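Local coordinates for protein intermedilysin (Streptococcus intermedius, PDB 5IMW) that probably lyses host cells by binding cholesterol-containing membranes, changing shape and assembling into an oligomeric beta-barrel pore, at residues N57-L62 / I343-Q347; R96-I101 / N114-P120; T203-P209 / Y238-Y244. All blocks are in the same frame, centred on the assembly; numbering follows the deposited sequence.

Contact 1 of 3, residues N57-L62 / I343-Q347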
loop_
_atom_site.group_PDB
_atom_site.type_symbol
_atom_site.label_atom_id
_atom_site.label_comp_id
_atom_site.label_asym_id
_atom_site.label_seq_id
_atom_site.Cartn_x
_atom_site.Cartn_y
_atom_site.Cartn_z
ATOM N N ASN A 57 6.952 -2.138 -5.835
ATOM C CA ASN A 57 7.093 -1.967 -4.394
ATOM C C ASN A 57 8.444 -2.502 -3.944
ATOM O O ASN A 57 8.802 -3.640 -4.263
ATOM C CB ASN A 57 5.967 -2.683 -3.644
ATOM C CG ASN A 57 5.992 -2.410 -2.154
ATOM O OD1 ASN A 57 6.122 -3.329 -1.345
ATOM N ND2 ASN A 57 5.876 -1.139 -1.782
ATOM N N ALA A 58 9.182 -1.685 -3.198
ATOM C CA ALA A 58 10.497 -2.041 -2.687
ATOM C C ALA A 58 10.456 -2.028 -1.166
ATOM O O ALA A 58 10.057 -1.026 -0.563
ATOM C CB ALA A 58 11.566 -1.073 -3.200
ATOM N N THR A 59 10.864 -3.137 -0.550
ATOM C CA THR A 59 10.803 -3.279 0.897
ATOM C C THR A 59 12.032 -4.020 1.399
ATOM O O THR A 59 12.462 -5.008 0.796
ATOM C CB THR A 59 9.544 -4.041 1.341
ATOM O OG1 THR A 59 9.656 -5.416 0.955
ATOM C CG2 THR A 59 8.289 -3.444 0.713
ATOM N N SER A 60 12.588 -3.540 2.509
ATOM C CA SER A 60 13.646 -4.256 3.207
ATOM C C SER A 60 13.127 -5.069 4.384
ATOM O O SER A 60 13.835 -5.962 4.861
ATOM C CB SER A 60 14.714 -3.274 3.703
ATOM O OG SER A 60 14.128 -2.214 4.436
ATOM N N LYS A 61 11.909 -4.789 4.847
ATOM C CA LYS A 61 11.299 -5.511 5.959
ATOM C C LYS A 61 10.488 -6.674 5.399
ATOM O O LYS A 61 9.447 -6.468 4.766
ATOM C CB LYS A 61 10.418 -4.577 6.786
ATOM C CG LYS A 61 11.190 -3.605 7.676
ATOM C CD LYS A 61 10.543 -2.219 7.733
ATOM C CE LYS A 61 10.262 -1.777 9.164
ATOM N NZ LYS A 61 9.060 -2.441 9.741
ATOM N N LEU A 62 10.962 -7.893 5.635
ATOM C CA LEU A 62 10.314 -9.097 5.139
ATOM C C LEU A 62 9.479 -9.749 6.232
ATOM O O LEU A 62 9.829 -9.711 7.412
ATOM C CB LEU A 62 11.352 -10.089 4.621
ATOM C CG LEU A 62 11.876 -9.794 3.216
ATOM C CD1 LEU A 62 13.396 -9.772 3.201
ATOM C CD2 LEU A 62 11.326 -10.826 2.237
ATOM N N ILE A 343 21.994 -2.789 3.409
ATOM C CA ILE A 343 20.643 -3.300 3.608
ATOM C C ILE A 343 20.084 -3.729 2.260
ATOM O O ILE A 343 20.108 -2.962 1.290
ATOM C CB ILE A 343 19.736 -2.249 4.272
ATOM C CG1 ILE A 343 20.520 -1.302 5.191
ATOM C CG2 ILE A 343 18.639 -2.943 5.076
ATOM C CD1 ILE A 343 21.294 -1.984 6.302
ATOM N N ALA A 344 19.583 -4.956 2.194
ATOM C CA ALA A 344 19.098 -5.525 0.948
ATOM C C ALA A 344 17.634 -5.166 0.744
ATOM O O ALA A 344 16.800 -5.406 1.623
ATOM C CB ALA A 344 19.270 -7.043 0.947
ATOM N N THR A 345 17.328 -4.598 -0.417
ATOM C CA THR A 345 15.967 -4.243 -0.786
ATOM C C THR A 345 15.417 -5.276 -1.758
ATOM O O THR A 345 16.119 -5.713 -2.673
ATOM C CB THR A 345 15.919 -2.856 -1.428
ATOM O OG1 THR A 345 16.657 -1.926 -0.626
ATOM C CG2 THR A 345 14.484 -2.373 -1.554
ATOM N N ILE A 346 14.163 -5.667 -1.552
ATOM C CA ILE A 346 13.455 -6.572 -2.452
ATOM C C ILE A 346 12.385 -5.779 -3.185
ATOM O O ILE A 346 11.532 -5.141 -2.555
ATOM C CB ILE A 346 12.849 -7.763 -1.692
ATOM C CG1 ILE A 346 13.952 -8.780 -1.391
ATOM C CG2 ILE A 346 11.714 -8.403 -2.494
ATOM C CD1 ILE A 346 13.502 -9.996 -0.617
ATOM N N GLN A 347 12.419 -5.841 -4.514
ATOM C CA GLN A 347 11.551 -5.042 -5.370
ATOM C C GLN A 347 10.679 -5.981 -6.192
ATOM O O GLN A 347 11.197 -6.810 -6.947
ATOM C CB GLN A 347 12.382 -4.132 -6.276
ATOM C CG GLN A 347 11.677 -2.853 -6.695
ATOM C CD GLN A 347 12.635 -1.827 -7.271
ATOM O OE1 GLN A 347 13.818 -2.106 -7.462
ATOM N NE2 GLN A 347 12.127 -0.630 -7.545
#
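Two antiparallel strands start to pair here, at one end of the long three-stranded sheet of this cholesterol-dependent cytolysin. Strand 44-59 ends in segment 57-62, and strand 346-361 begins in segment 343-347. The second segment first runs alongside as a loop. The CG2 atom of Ile343 lies 4.2 Å from CB of Ser60. Ala344 offers its backbone: its O atom is 3.6 Å from CB of Ser60, while its side chain packs on Thr335 and Phe337 of strand 329-337. CG2 of Thr345 touches CB of Ala58 at 3.6 Å, on the face that carries Ala58 and Gln347.

Regular pairing begins at Ile346. It forms a hydrogen-bonded pair with Thr59: Thr59 N donates to Ile346 O at 2.9 Å, and Ile346 N donates to Thr59 O at 3.0 Å. The side chain of Ile346 also packs on Leu62, CD1 to Leu62 CD2 at 3.7 Å; Leu62 itself hydrogen-bonds through its backbone to Tyr333. The side chain of Ile346 is about 6 Å from that of His25, a zinc ligand in another structure of this protein. Gln347 then faces Ala58 as a non-hydrogen-bonded pair, with CA atoms 4.2 Å apart. Its backbone also hydrogen-bonds to Leu23 and His25, so strand 346-361 is paired along both edges. Gln347 CA makes a CA-H...O contact of 3.3 Å with Asn57 O.

Contact 2 of 3, residues R96-I101 / N114-P120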
loop_
_atom_site.group_PDB
_atom_site.type_symbol
_atom_site.label_atom_id
_atom_site.label_comp_id
_atom_site.label_asym_id
_atom_site.label_seq_id
_atom_site.Cartn_x
_atom_site.Cartn_y
_atom_site.Cartn_z
ATOM N N ARG A 96 29.846 -22.109 10.781
ATOM C CA ARG A 96 29.811 -20.676 11.026
ATOM C C ARG A 96 30.729 -20.315 12.183
ATOM O O ARG A 96 31.144 -21.169 12.971
ATOM C CB ARG A 96 28.389 -20.189 11.329
ATOM C CG ARG A 96 27.621 -19.699 10.117
ATOM C CD ARG A 96 26.380 -18.934 10.540
ATOM N NE ARG A 96 25.220 -19.321 9.748
ATOM C CZ ARG A 96 24.572 -20.473 9.891
ATOM N NH1 ARG A 96 24.971 -21.360 10.796
ATOM N NH2 ARG A 96 23.527 -20.743 9.122
ATOM N N GLY A 97 31.040 -19.024 12.269
ATOM C CA GLY A 97 31.803 -18.466 13.359
ATOM C C GLY A 97 30.912 -17.797 14.380
ATOM O O GLY A 97 29.690 -17.993 14.406
ATOM N N LYS A 98 31.526 -16.984 15.233
ATOM C CA LYS A 98 30.775 -16.306 16.277
ATOM C C LYS A 98 29.903 -15.209 15.682
ATOM O O LYS A 98 30.243 -14.590 14.670
ATOM C CB LYS A 98 31.721 -15.708 17.316
ATOM C CG LYS A 98 32.775 -16.684 17.825
ATOM C CD LYS A 98 33.346 -16.271 19.179
ATOM C CE LYS A 98 34.424 -15.200 19.060
ATOM N NZ LYS A 98 33.936 -13.898 18.518
ATOM N N THR A 99 28.764 -14.965 16.332
ATOM C CA THR A 99 27.831 -13.922 15.924
ATOM C C THR A 99 27.541 -13.046 17.132
ATOM O O THR A 99 27.079 -13.544 18.163
ATOM C CB THR A 99 26.532 -14.513 15.367
ATOM O OG1 THR A 99 26.835 -15.599 14.481
ATOM C CG2 THR A 99 25.753 -13.460 14.600
ATOM N N THR A 100 27.820 -11.750 17.005
ATOM C CA THR A 100 27.569 -10.784 18.067
ATOM C C THR A 100 26.223 -10.114 17.829
ATOM O O THR A 100 25.975 -9.572 16.748
ATOM C CB THR A 100 28.681 -9.735 18.130
ATOM O OG1 THR A 100 29.350 -9.664 16.863
ATOM C CG2 THR A 100 29.686 -10.079 19.233
ATOM N N ILE A 101 25.362 -10.152 18.842
ATOM C CA ILE A 101 23.994 -9.664 18.744
ATOM C C ILE A 101 23.800 -8.532 19.740
ATOM O O ILE A 101 24.483 -8.461 20.766
ATOM C CB ILE A 101 22.981 -10.803 18.999
ATOM C CG1 ILE A 101 23.204 -11.934 17.989
ATOM C CG2 ILE A 101 21.549 -10.283 18.933
ATOM C CD1 ILE A 101 22.301 -13.136 18.179
ATOM N N ASN A 114 24.574 -7.013 24.701
ATOM C CA ASN A 114 25.323 -7.697 23.659
ATOM C C ASN A 114 25.472 -9.173 23.998
ATOM O O ASN A 114 25.756 -9.531 25.145
ATOM C CB ASN A 114 26.701 -7.058 23.479
ATOM C CG ASN A 114 26.625 -5.554 23.318
ATOM O OD1 ASN A 114 25.888 -4.880 24.037
ATOM N ND2 ASN A 114 27.376 -5.022 22.363
ATOM N N LEU A 115 25.277 -10.025 22.995
ATOM C CA LEU A 115 25.413 -11.466 23.143
ATOM C C LEU A 115 26.493 -11.993 22.209
ATOM O O LEU A 115 27.043 -11.270 21.373
ATOM C CB LEU A 115 24.092 -12.187 22.845
ATOM C CG LEU A 115 22.849 -11.721 23.597
ATOM C CD1 LEU A 115 21.689 -12.670 23.318
ATOM C CD2 LEU A 115 23.123 -11.628 25.086
ATOM N N THR A 116 26.788 -13.280 22.369
ATOM C CA THR A 116 27.686 -13.998 21.480
ATOM C C THR A 116 27.236 -15.449 21.435
ATOM O O THR A 116 26.885 -16.026 22.468
ATOM C CB THR A 116 29.144 -13.910 21.949
ATOM O OG1 THR A 116 29.579 -12.544 21.922
ATOM C CG2 THR A 116 30.052 -14.746 21.055
ATOM N N VAL A 117 27.248 -16.030 20.238
ATOM C CA VAL A 117 26.880 -17.426 20.040
ATOM C C VAL A 117 28.010 -18.101 19.279
ATOM O O VAL A 117 28.408 -17.636 18.206
ATOM C CB VAL A 117 25.549 -17.571 19.281
ATOM C CG1 VAL A 117 25.027 -19.000 19.396
ATOM C CG2 VAL A 117 24.524 -16.588 19.811
ATOM N N GLU A 118 28.521 -19.200 19.834
ATOM C CA GLU A 118 29.721 -19.820 19.285
ATOM C C GLU A 118 29.422 -20.599 18.010
ATOM O O GLU A 118 30.173 -20.506 17.033
ATOM C CB GLU A 118 30.358 -20.734 20.332
ATOM C CG GLU A 118 31.847 -20.976 20.137
ATOM C CD GLU A 118 32.653 -19.691 20.159
ATOM O OE1 GLU A 118 33.367 -19.417 19.172
ATOM O OE2 GLU A 118 32.558 -18.946 21.157
ATOM N N ASN A 119 28.332 -21.371 18.000
ATOM C CA ASN A 119 27.942 -22.201 16.861
ATOM C C ASN A 119 26.517 -21.822 16.475
ATOM O O ASN A 119 25.559 -22.530 16.823
ATOM C CB ASN A 119 28.056 -23.687 17.196
ATOM C CG ASN A 119 29.457 -24.082 17.637
ATOM O OD1 ASN A 119 30.449 -23.620 17.075
ATOM N ND2 ASN A 119 29.540 -24.937 18.650
ATOM N N PRO A 120 26.338 -20.716 15.753
ATOM C CA PRO A 120 24.984 -20.209 15.489
ATOM C C PRO A 120 24.087 -21.240 14.817
ATOM O O PRO A 120 24.438 -21.826 13.791
ATOM C CB PRO A 120 25.232 -19.005 14.575
ATOM C CG PRO A 120 26.603 -18.554 14.916
ATOM C CD PRO A 120 27.375 -19.799 15.249
#
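Four backbone hydrogen bonds hold the two segments together. Ile101 and Leu115 form the tighter pair: Leu115 N donates to Ile101 O at 2.8 Å, and Ile101 N donates to Leu115 O at 3.2 Å. Thr99 and Val117 repeat the pattern less tightly, with Thr99 N to Val117 O at 3.3 Å and Val117 N to Thr99 O at 3.2 Å. Between them, Thr100 and Thr116 are a non-hydrogen-bonded pair. CA of Thr100 makes a CA-H...O contact of 3.4 Å with Leu115 O. This is a beta hairpin of strands 99-103 and 114-117; the N-to-C directions of 99-101 and 114-117 differ by 157°. Ile101, Leu115 and Val117 lie on one face and pack against helix 122-140. Ile101 CB is 4.2 Å from Leu115 CB. On the other face, Thr100 CG2 is 3.6 Å from Thr116 OG1. Beyond the strands, Pro120 points back at segment 96-101, its CD atom 3.1 Å from Gly97 O and 4.1 Å from Arg96 CB.

Contact 3 of 3, residues T203-P209 / Y238-Y244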
loop_
_atom_site.group_PDB
_atom_site.type_symbol
_atom_site.label_atom_id
_atom_site.label_comp_id
_atom_site.label_asym_id
_atom_site.label_seq_id
_atom_site.Cartn_x
_atom_site.Cartn_y
_atom_site.Cartn_z
ATOM N N THR A 203 13.786 -5.418 18.779
ATOM C CA THR A 203 14.444 -5.924 17.583
ATOM C C THR A 203 15.851 -6.377 17.940
ATOM O O THR A 203 16.592 -5.644 18.604
ATOM C CB THR A 203 14.505 -4.857 16.482
ATOM O OG1 THR A 203 14.147 -3.580 17.021
ATOM C CG2 THR A 203 13.563 -5.207 15.346
ATOM N N ALA A 204 16.211 -7.579 17.499
ATOM C CA ALA A 204 17.551 -8.117 17.686
ATOM C C ALA A 204 18.343 -7.908 16.401
ATOM O O ALA A 204 18.003 -8.479 15.360
ATOM C CB ALA A 204 17.499 -9.601 18.054
ATOM N N SER A 205 19.387 -7.087 16.476
ATOM C CA SER A 205 20.214 -6.749 15.326
ATOM C C SER A 205 21.639 -7.219 15.568
ATOM O O SER A 205 22.180 -7.047 16.665
ATOM C CB SER A 205 20.205 -5.242 15.069
ATOM O OG SER A 205 20.884 -4.551 16.103
ATOM N N VAL A 206 22.252 -7.803 14.539
ATOM C CA VAL A 206 23.596 -8.358 14.650
ATOM C C VAL A 206 24.617 -7.259 14.411
ATOM O O VAL A 206 24.487 -6.457 13.479
ATOM C CB VAL A 206 23.801 -9.521 13.659
ATOM C CG1 VAL A 206 22.714 -10.572 13.829
ATOM C CG2 VAL A 206 23.834 -9.009 12.230
ATOM N N ASP A 207 25.650 -7.229 15.246
ATOM C CA ASP A 207 26.755 -6.309 15.021
ATOM C C ASP A 207 27.439 -6.640 13.701
ATOM O O ASP A 207 27.559 -7.809 13.320
ATOM C CB ASP A 207 27.761 -6.393 16.172
ATOM C CG ASP A 207 27.255 -5.740 17.450
ATOM O OD1 ASP A 207 26.032 -5.518 17.572
ATOM O OD2 ASP A 207 28.088 -5.454 18.336
ATOM N N SER A 208 27.883 -5.608 12.996
ATOM C CA SER A 208 28.581 -5.822 11.738
ATOM C C SER A 208 29.840 -6.650 11.989
ATOM O O SER A 208 30.640 -6.297 12.865
ATOM C CB SER A 208 28.952 -4.487 11.095
ATOM O OG SER A 208 29.964 -3.827 11.838
ATOM N N PRO A 209 30.056 -7.740 11.254
ATOM C CA PRO A 209 31.247 -8.559 11.502
ATOM C C PRO A 209 32.524 -7.826 11.126
ATOM O O PRO A 209 32.564 -7.042 10.174
ATOM C CB PRO A 209 31.025 -9.788 10.613
ATOM C CG PRO A 209 30.138 -9.303 9.523
ATOM C CD PRO A 209 29.247 -8.271 10.142
ATOM N N TYR A 238 23.072 -12.213 5.062
ATOM C CA TYR A 238 22.789 -12.668 6.415
ATOM C C TYR A 238 21.661 -11.843 7.015
ATOM O O TYR A 238 21.558 -10.639 6.765
ATOM C CB TYR A 238 24.031 -12.582 7.314
ATOM C CG TYR A 238 24.527 -11.179 7.571
ATOM C CD1 TYR A 238 25.416 -10.570 6.700
ATOM C CD2 TYR A 238 24.121 -10.471 8.695
ATOM C CE1 TYR A 238 25.882 -9.290 6.934
ATOM C CE2 TYR A 238 24.582 -9.190 8.937
ATOM C CZ TYR A 238 25.462 -8.605 8.052
ATOM O OH TYR A 238 25.926 -7.332 8.284
ATOM N N VAL A 239 20.817 -12.504 7.802
ATOM C CA VAL A 239 19.724 -11.844 8.504
ATOM C C VAL A 239 20.315 -10.818 9.459
ATOM O O VAL A 239 20.852 -11.173 10.512
ATOM C CB VAL A 239 18.849 -12.861 9.258
ATOM C CG1 VAL A 239 17.724 -12.159 9.986
ATOM C CG2 VAL A 239 18.284 -13.892 8.298
ATOM N N SER A 240 20.217 -9.539 9.099
ATOM C CA SER A 240 20.826 -8.492 9.908
ATOM C C SER A 240 19.981 -8.165 11.132
ATOM O O SER A 240 20.521 -7.978 12.228
ATOM C CB SER A 240 21.040 -7.240 9.060
ATOM O OG SER A 240 19.856 -6.903 8.358
ATOM N N ASN A 241 18.662 -8.094 10.968
ATOM C CA ASN A 241 17.760 -7.766 12.060
ATOM C C ASN A 241 16.551 -8.687 12.014
ATOM O O ASN A 241 16.114 -9.114 10.942
ATOM C CB ASN A 241 17.286 -6.306 11.997
ATOM C CG ASN A 241 18.413 -5.334 11.712
ATOM O OD1 ASN A 241 19.553 -5.548 12.118
ATOM N ND2 ASN A 241 18.097 -4.252 11.012
ATOM N N VAL A 242 16.019 -8.991 13.195
ATOM C CA VAL A 242 14.768 -9.724 13.340
ATOM C C VAL A 242 13.890 -8.957 14.319
ATOM O O VAL A 242 14.344 -8.588 15.408
ATOM C CB VAL A 242 14.995 -11.164 13.833
ATOM C CG1 VAL A 242 13.676 -11.915 13.923
ATOM C CG2 VAL A 242 15.947 -11.888 12.911
ATOM N N SER A 243 12.641 -8.717 13.931
ATOM C CA SER A 243 11.704 -7.944 14.732
ATOM C C SER A 243 10.694 -8.878 15.379
ATOM O O SER A 243 10.120 -9.744 14.711
ATOM C CB SER A 243 10.980 -6.901 13.879
ATOM O OG SER A 243 11.895 -6.058 13.202
ATOM N N TYR A 244 10.484 -8.698 16.676
ATOM C CA TYR A 244 9.559 -9.518 17.439
ATOM C C TYR A 244 8.376 -8.671 17.879
ATOM O O TYR A 244 8.495 -7.460 18.083
ATOM C CB TYR A 244 10.244 -10.135 18.664
ATOM C CG TYR A 244 11.464 -10.966 18.337
ATOM C CD1 TYR A 244 12.720 -10.383 18.232
ATOM C CD2 TYR A 244 11.357 -12.334 18.141
ATOM C CE1 TYR A 244 13.831 -11.140 17.936
ATOM C CE2 TYR A 244 12.462 -13.100 17.844
ATOM C CZ TYR A 244 13.699 -12.501 17.744
ATOM O OH TYR A 244 14.807 -13.270 17.449
#
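A classic beta bulge interrupts strand 236-244 at Ser240 and Asn241. Both residues face Thr334 on the neighbouring strand 329-337. Ser240 has a phi/psi of -79°/-42°, near-helical, as is usual for the first residue of a classic bulge. Toward segment 203-209, Val206 N still donates to Ser240 O at 2.9 Å, but this pair has no return hydrogen bond. Farther along, Ala204 and Val242 form a hydrogen-bonded pair, Ala204 N to Val242 O and Val242 N to Ala204 O, both at 3.0 Å. CA-H...O contacts lie between these bonds: Ser205 CA to Ser240 O at 3.3 Å, and Asn241 CA to Ala204 O at 3.4 Å.

The two strands are antiparallel; the N-to-C directions of 203-206 and 238-244 differ by 172°. They are neighbours in one antiparallel sheet of the cytolysin. Strand 202-206 also pairs with strand 99-103, and strand 236-244 with strands 77-79 and 329-337. Both strands are therefore interior to the sheet.

Side chains pack chiefly at the two ends of the contact. Ala204 sets its CB atom at the edge of the Tyr244 ring, 4.0 Å from CE1, and that ring also meets Tyr202. At the other end, Val206 CG2 lies at the edge of the Tyr238 ring, 3.4 Å from CE2. The Tyr238 hydroxyl is hydrogen-bonded to Asn341. Beyond the strand, segment 203-209 curves so that Pro209 also comes close to this tyrosine, with Pro209 CD 4.3 Å from Tyr238 CZ.

How the contacts relate
Contacts 2 and 3 belong to one antiparallel sheet. Contact 1 lies where strands 44-59 and 346-361 start their pairing, next to strand 329-337, which in turn pairs with strand 236-244 of contact 3. Strands 99-103 and 202-206 are neighbours, so contacts 2 and 3 touch. Thr100 O and Asp207 N, 2.8 Å apart, form a probable hydrogen bond. The centres of contacts 2 and 3 are about 12 Å apart. The centre of contact 1 is about 15 Å from that of contact 3 and 25 Å from that of contact 2, and it touches neither. Contact 1 brings together chain parts 281 residues apart; contact 2, then contact 3, lie within that span.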